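Local structure of ankyrin repeat and SOCS BOX protein 11 (Homo sapiens, 4UUC) at residues L74-N87 / E108-L121. The protein recognises substrates such as BIK, DIRAS2 and RPN1 for a cullin-5-RING E3 ubiquitin ligase, marking them for proteasomal degradation. Sequence-based numbering, arbitrary orientation.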
loop_
_atom_site.group_PDB
_atom_site.type_symbol
_atom_site.label_atom_id
_atom_site.label_comp_id
_atom_site.label_asym_id
_atom_site.label_seq_id
_atom_site.Cartn_x
_atom_site.Cartn_y
_atom_site.Cartn_z
ATOM N N LEU A 74 10.987 2.902 1.580
ATOM C CA LEU A 74 9.828 3.143 0.724
ATOM C C LEU A 74 8.557 2.576 1.345
ATOM O O LEU A 74 7.502 3.214 1.299
ATOM C CB LEU A 74 10.050 2.549 -0.668
ATOM C CG LEU A 74 8.947 2.796 -1.703
ATOM C CD1 LEU A 74 8.686 4.291 -1.919
ATOM C CD2 LEU A 74 9.317 2.132 -3.016
ATOM N N PHE A 75 8.645 1.381 1.923
ATOM C CA PHE A 75 7.504 0.817 2.631
ATOM C C PHE A 75 7.069 1.755 3.757
ATOM O O PHE A 75 5.888 2.061 3.899
ATOM C CB PHE A 75 7.833 -0.573 3.185
ATOM C CG PHE A 75 6.714 -1.187 3.977
ATOM C CD1 PHE A 75 5.694 -1.879 3.345
ATOM C CD2 PHE A 75 6.675 -1.065 5.353
ATOM C CE1 PHE A 75 4.659 -2.434 4.075
ATOM C CE2 PHE A 75 5.647 -1.618 6.084
ATOM C CZ PHE A 75 4.640 -2.305 5.447
ATOM N N ASN A 76 8.030 2.227 4.547
ATOM C CA ASN A 76 7.718 3.123 5.653
ATOM C C ASN A 76 7.077 4.416 5.154
ATOM O O ASN A 76 6.142 4.929 5.769
ATOM C CB ASN A 76 8.979 3.426 6.464
ATOM C CG ASN A 76 9.393 2.259 7.349
ATOM O OD1 ASN A 76 8.779 1.192 7.314
ATOM N ND2 ASN A 76 10.439 2.457 8.143
ATOM N N ALA A 77 7.563 4.924 4.024
ATOM C CA ALA A 77 7.012 6.140 3.437
ATOM C C ALA A 77 5.551 5.923 3.061
ATOM O O ALA A 77 4.728 6.831 3.172
ATOM C CB ALA A 77 7.821 6.560 2.220
ATOM N N CYS A 78 5.232 4.705 2.636
ATOM C CA CYS A 78 3.867 4.359 2.259
ATOM C C CYS A 78 2.990 4.134 3.490
ATOM O O CYS A 78 1.769 4.213 3.402
ATOM C CB CYS A 78 3.862 3.122 1.358
ATOM S SG CYS A 78 4.480 3.454 -0.314
ATOM N N CYS A 79 3.607 3.868 4.639
ATOM C CA CYS A 79 2.868 3.835 5.899
ATOM C C CYS A 79 2.450 5.249 6.283
ATOM O O CYS A 79 1.322 5.486 6.711
ATOM C CB CYS A 79 3.703 3.227 7.028
ATOM S SG CYS A 79 4.021 1.459 6.892
ATOM N N SER A 80 3.380 6.186 6.130
ATOM C CA SER A 80 3.150 7.567 6.528
ATOM C C SER A 80 2.206 8.275 5.562
ATOM O O SER A 80 1.487 9.193 5.954
ATOM C CB SER A 80 4.476 8.326 6.607
ATOM O OG SER A 80 4.992 8.603 5.316
ATOM N N GLY A 81 2.213 7.849 4.306
ATOM C CA GLY A 81 1.395 8.479 3.284
ATOM C C GLY A 81 1.991 9.771 2.748
ATOM O O GLY A 81 1.285 10.577 2.136
ATOM N N SER A 82 3.288 9.972 2.969
ATOM C CA SER A 82 3.984 11.137 2.424
ATOM C C SER A 82 4.440 10.916 0.982
ATOM O O SER A 82 5.447 10.254 0.726
ATOM C CB SER A 82 5.195 11.497 3.282
ATOM O OG SER A 82 5.908 12.570 2.687
ATOM N N ALA A 83 3.696 11.484 0.039
ATOM C CA ALA A 83 4.047 11.386 -1.371
ATOM C C ALA A 83 5.414 12.009 -1.632
ATOM O O ALA A 83 6.174 11.530 -2.471
ATOM C CB ALA A 83 2.984 12.062 -2.230
ATOM N N ALA A 84 5.721 13.080 -0.907
ATOM C CA ALA A 84 7.010 13.746 -1.047
ATOM C C ALA A 84 8.148 12.786 -0.699
ATOM O O ALA A 84 9.162 12.739 -1.397
ATOM C CB ALA A 84 7.064 14.986 -0.167
ATOM N N CYS A 85 7.975 12.018 0.375
ATOM C CA CYS A 85 8.964 11.013 0.763
ATOM C C CYS A 85 9.109 9.938 -0.308
ATOM O O CYS A 85 10.222 9.551 -0.666
ATOM C CB CYS A 85 8.589 10.360 2.095
ATOM S SG CYS A 85 9.109 11.287 3.562
ATOM N N VAL A 86 7.980 9.451 -0.812
ATOM C CA VAL A 86 7.995 8.440 -1.860
ATOM C C VAL A 86 8.794 8.952 -3.057
ATOM O O VAL A 86 9.649 8.246 -3.588
ATOM C CB VAL A 86 6.560 8.053 -2.295
ATOM C CG1 VAL A 86 6.585 7.153 -3.525
ATOM C CG2 VAL A 86 5.820 7.378 -1.142
ATOM N N ASN A 87 8.532 10.190 -3.464
ATOM C CA ASN A 87 9.229 10.773 -4.604
ATOM C C ASN A 87 10.740 10.870 -4.393
ATOM O O ASN A 87 11.507 10.462 -5.263
ATOM C CB ASN A 87 8.668 12.161 -4.922
ATOM C CG ASN A 87 7.339 12.102 -5.654
ATOM O OD1 ASN A 87 7.044 11.132 -6.354
ATOM N ND2 ASN A 87 6.533 13.145 -5.500
ATOM N N GLU A 108 0.547 -1.640 1.196
ATOM C CA GLU A 108 0.370 -0.883 2.433
ATOM C C GLU A 108 -0.243 0.484 2.140
ATOM O O GLU A 108 -1.126 0.946 2.871
ATOM C CB GLU A 108 1.700 -0.719 3.166
ATOM C CG GLU A 108 1.571 -0.082 4.546
ATOM C CD GLU A 108 0.802 -0.944 5.535
ATOM O OE1 GLU A 108 0.738 -2.177 5.339
ATOM O OE2 GLU A 108 0.260 -0.384 6.513
ATOM N N ALA A 109 0.219 1.132 1.075
ATOM C CA ALA A 109 -0.339 2.428 0.685
ATOM C C ALA A 109 -1.842 2.314 0.447
ATOM O O ALA A 109 -2.621 3.137 0.941
ATOM C CB ALA A 109 0.351 2.962 -0.558
ATOM N N VAL A 110 -2.247 1.295 -0.308
ATOM C CA VAL A 110 -3.661 1.098 -0.622
ATOM C C VAL A 110 -4.453 0.793 0.645
ATOM O O VAL A 110 -5.510 1.377 0.865
ATOM C CB VAL A 110 -3.866 -0.037 -1.646
ATOM C CG1 VAL A 110 -5.353 -0.355 -1.820
ATOM C CG2 VAL A 110 -3.251 0.348 -2.980
ATOM N N LYS A 111 -3.940 -0.109 1.477
ATOM C CA LYS A 111 -4.597 -0.439 2.741
ATOM C C LYS A 111 -4.950 0.818 3.541
ATOM O O LYS A 111 -6.051 0.929 4.088
ATOM C CB LYS A 111 -3.707 -1.360 3.578
ATOM C CG LYS A 111 -4.251 -1.661 4.969
ATOM C CD LYS A 111 -3.359 -2.666 5.694
ATOM C CE LYS A 111 -3.852 -2.941 7.103
ATOM N NZ LYS A 111 -3.053 -4.015 7.762
ATOM N N ARG A 112 -4.020 1.766 3.587
ATOM C CA ARG A 112 -4.202 2.991 4.362
ATOM C C ARG A 112 -4.931 4.098 3.598
ATOM O O ARG A 112 -5.174 5.176 4.146
ATOM C CB ARG A 112 -2.845 3.508 4.832
ATOM C CG ARG A 112 -2.164 2.590 5.836
ATOM C CD ARG A 112 -0.772 3.081 6.179
ATOM N NE ARG A 112 -0.117 2.210 7.154
ATOM C CZ ARG A 112 0.200 2.551 8.403
ATOM N NH1 ARG A 112 -0.060 3.766 8.873
ATOM N NH2 ARG A 112 0.795 1.666 9.188
ATOM N N GLY A 113 -5.273 3.836 2.339
ATOM C CA GLY A 113 -5.997 4.799 1.522
ATOM C C GLY A 113 -5.134 5.933 1.002
ATOM O O GLY A 113 -5.636 7.018 0.708
ATOM N N HIS A 114 -3.834 5.685 0.876
ATOM C CA HIS A 114 -2.905 6.695 0.377
ATOM C C HIS A 114 -2.845 6.662 -1.149
ATOM O O HIS A 114 -1.896 6.146 -1.744
ATOM C CB HIS A 114 -1.514 6.479 0.969
ATOM C CG HIS A 114 -1.463 6.613 2.459
ATOM N ND1 HIS A 114 -2.264 7.487 3.160
ATOM C CD2 HIS A 114 -0.697 5.983 3.383
ATOM C CE1 HIS A 114 -1.999 7.389 4.450
ATOM N NE2 HIS A 114 -1.053 6.481 4.613
ATOM N N ARG A 115 -3.861 7.236 -1.778
ATOM C CA ARG A 115 -4.043 7.102 -3.212
ATOM C C ARG A 115 -2.906 7.714 -4.028
ATOM O O ARG A 115 -2.501 7.145 -5.044
ATOM C CB ARG A 115 -5.367 7.736 -3.635
ATOM C CG ARG A 115 -5.689 7.545 -5.108
ATOM C CD ARG A 115 -6.936 8.315 -5.511
ATOM N NE ARG A 115 -6.953 9.651 -4.924
ATOM C CZ ARG A 115 -6.125 10.632 -5.267
ATOM N NH1 ARG A 115 -5.204 10.440 -6.202
ATOM N NH2 ARG A 115 -6.216 11.811 -4.669
ATOM N N GLU A 116 -2.406 8.876 -3.616
ATOM C CA GLU A 116 -1.334 9.523 -4.369
ATOM C C GLU A 116 -0.064 8.666 -4.359
ATOM O O GLU A 116 0.592 8.510 -5.391
ATOM C CB GLU A 116 -1.027 10.922 -3.823
ATOM C CG GLU A 116 0.068 11.634 -4.619
ATOM C CD GLU A 116 0.214 13.108 -4.283
ATOM O OE1 GLU A 116 -0.434 13.582 -3.324
ATOM O OE2 GLU A 116 0.987 13.796 -4.987
ATOM N N CYS A 117 0.287 8.121 -3.196
ATOM C CA CYS A 117 1.432 7.222 -3.099
ATOM C C CYS A 117 1.257 6.017 -4.033
ATOM O O CYS A 117 2.200 5.600 -4.705
ATOM C CB CYS A 117 1.629 6.762 -1.652
ATOM S SG CYS A 117 2.165 8.085 -0.533
ATOM N N MET A 118 0.046 5.471 -4.073
ATOM C CA MET A 118 -0.281 4.372 -4.979
ATOM C C MET A 118 -0.009 4.760 -6.434
ATOM O O MET A 118 0.651 4.025 -7.169
ATOM C CB MET A 118 -1.748 3.965 -4.804
ATOM C CG MET A 118 -2.199 2.766 -5.631
ATOM S SD MET A 118 -4.006 2.606 -5.700
ATOM C CE MET A 118 -4.424 3.976 -6.778
ATOM N N GLU A 119 -0.507 5.924 -6.840
ATOM C CA GLU A 119 -0.373 6.367 -8.223
ATOM C C GLU A 119 1.082 6.590 -8.613
ATOM O O GLU A 119 1.483 6.255 -9.725
ATOM C CB GLU A 119 -1.179 7.645 -8.451
ATOM C CG GLU A 119 -2.678 7.422 -8.389
ATOM C CD GLU A 119 -3.470 8.648 -8.803
ATOM O OE1 GLU A 119 -3.111 9.272 -9.824
ATOM O OE2 GLU A 119 -4.455 8.978 -8.113
ATOM N N ILE A 120 1.869 7.151 -7.701
ATOM C CA ILE A 120 3.290 7.357 -7.955
ATOM C C ILE A 120 3.986 6.020 -8.202
ATOM O O ILE A 120 4.794 5.900 -9.123
ATOM C CB ILE A 120 3.976 8.095 -6.784
ATOM C CG1 ILE A 120 3.437 9.524 -6.678
ATOM C CG2 ILE A 120 5.495 8.130 -6.982
ATOM C CD1 ILE A 120 3.846 10.251 -5.409
ATOM N N LEU A 121 3.670 5.018 -7.387
ATOM C CA LEU A 121 4.282 3.701 -7.538
ATOM C C LEU A 121 3.888 3.063 -8.870
ATOM O O LEU A 121 4.715 2.446 -9.540
ATOM C CB LEU A 121 3.888 2.785 -6.380
ATOM C CG LEU A 121 4.487 3.140 -5.014
ATOM C CD1 LEU A 121 3.834 2.309 -3.919
ATOM C CD2 LEU A 121 5.992 2.940 -5.007
#
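Glu108 runs against Phe75 and Cys79 with its CB and CG before its carboxylate divides between Phe75 and Arg112. Its CB sits 3.5 Å from Phe75 CE1. CG, anti to the backbone N (chi1 -173°), then passes Cys79 SG at 3.7 Å, and a bend at chi2 brings OE1 near Phe75 CZ, with ring and carboxylate planes 54° apart. OE2, the other tip, takes a nearly straight bond from Arg112 NE (2.7 Å) on its anti lone pair, in the guanidinium plane. That salt bridge helps hold the guanidinium flat over Cys79, whose CB lies 3.8 Å from Arg112 CZ. With an alanine here, the Arg112 guanidinium would probably lose its carboxylate mate and be freer to turn away from Cys79, and a gap is likely to open beside Phe75 CZ and Cys79 SG.

These are the helix-turn-helix units of ANK 3 and ANK 4, stacked side by side as neighbours in an ankyrin repeat domain; helices 83-87 and 115-121 run nearly parallel, 19° apart. At the turn, the His114 ring is sandwiched between Arg112 CB and Gly81 CA, the latter in a CH-pi contact 3.4 Å from the ring centroid, while its NE2 gives Cys79 O a weak bond. Further along, Cys117 SG touches Val86 CG2 at 3.8 Å, and Ile120 CD1 touches both Ala83 CB and Asn87 OD1.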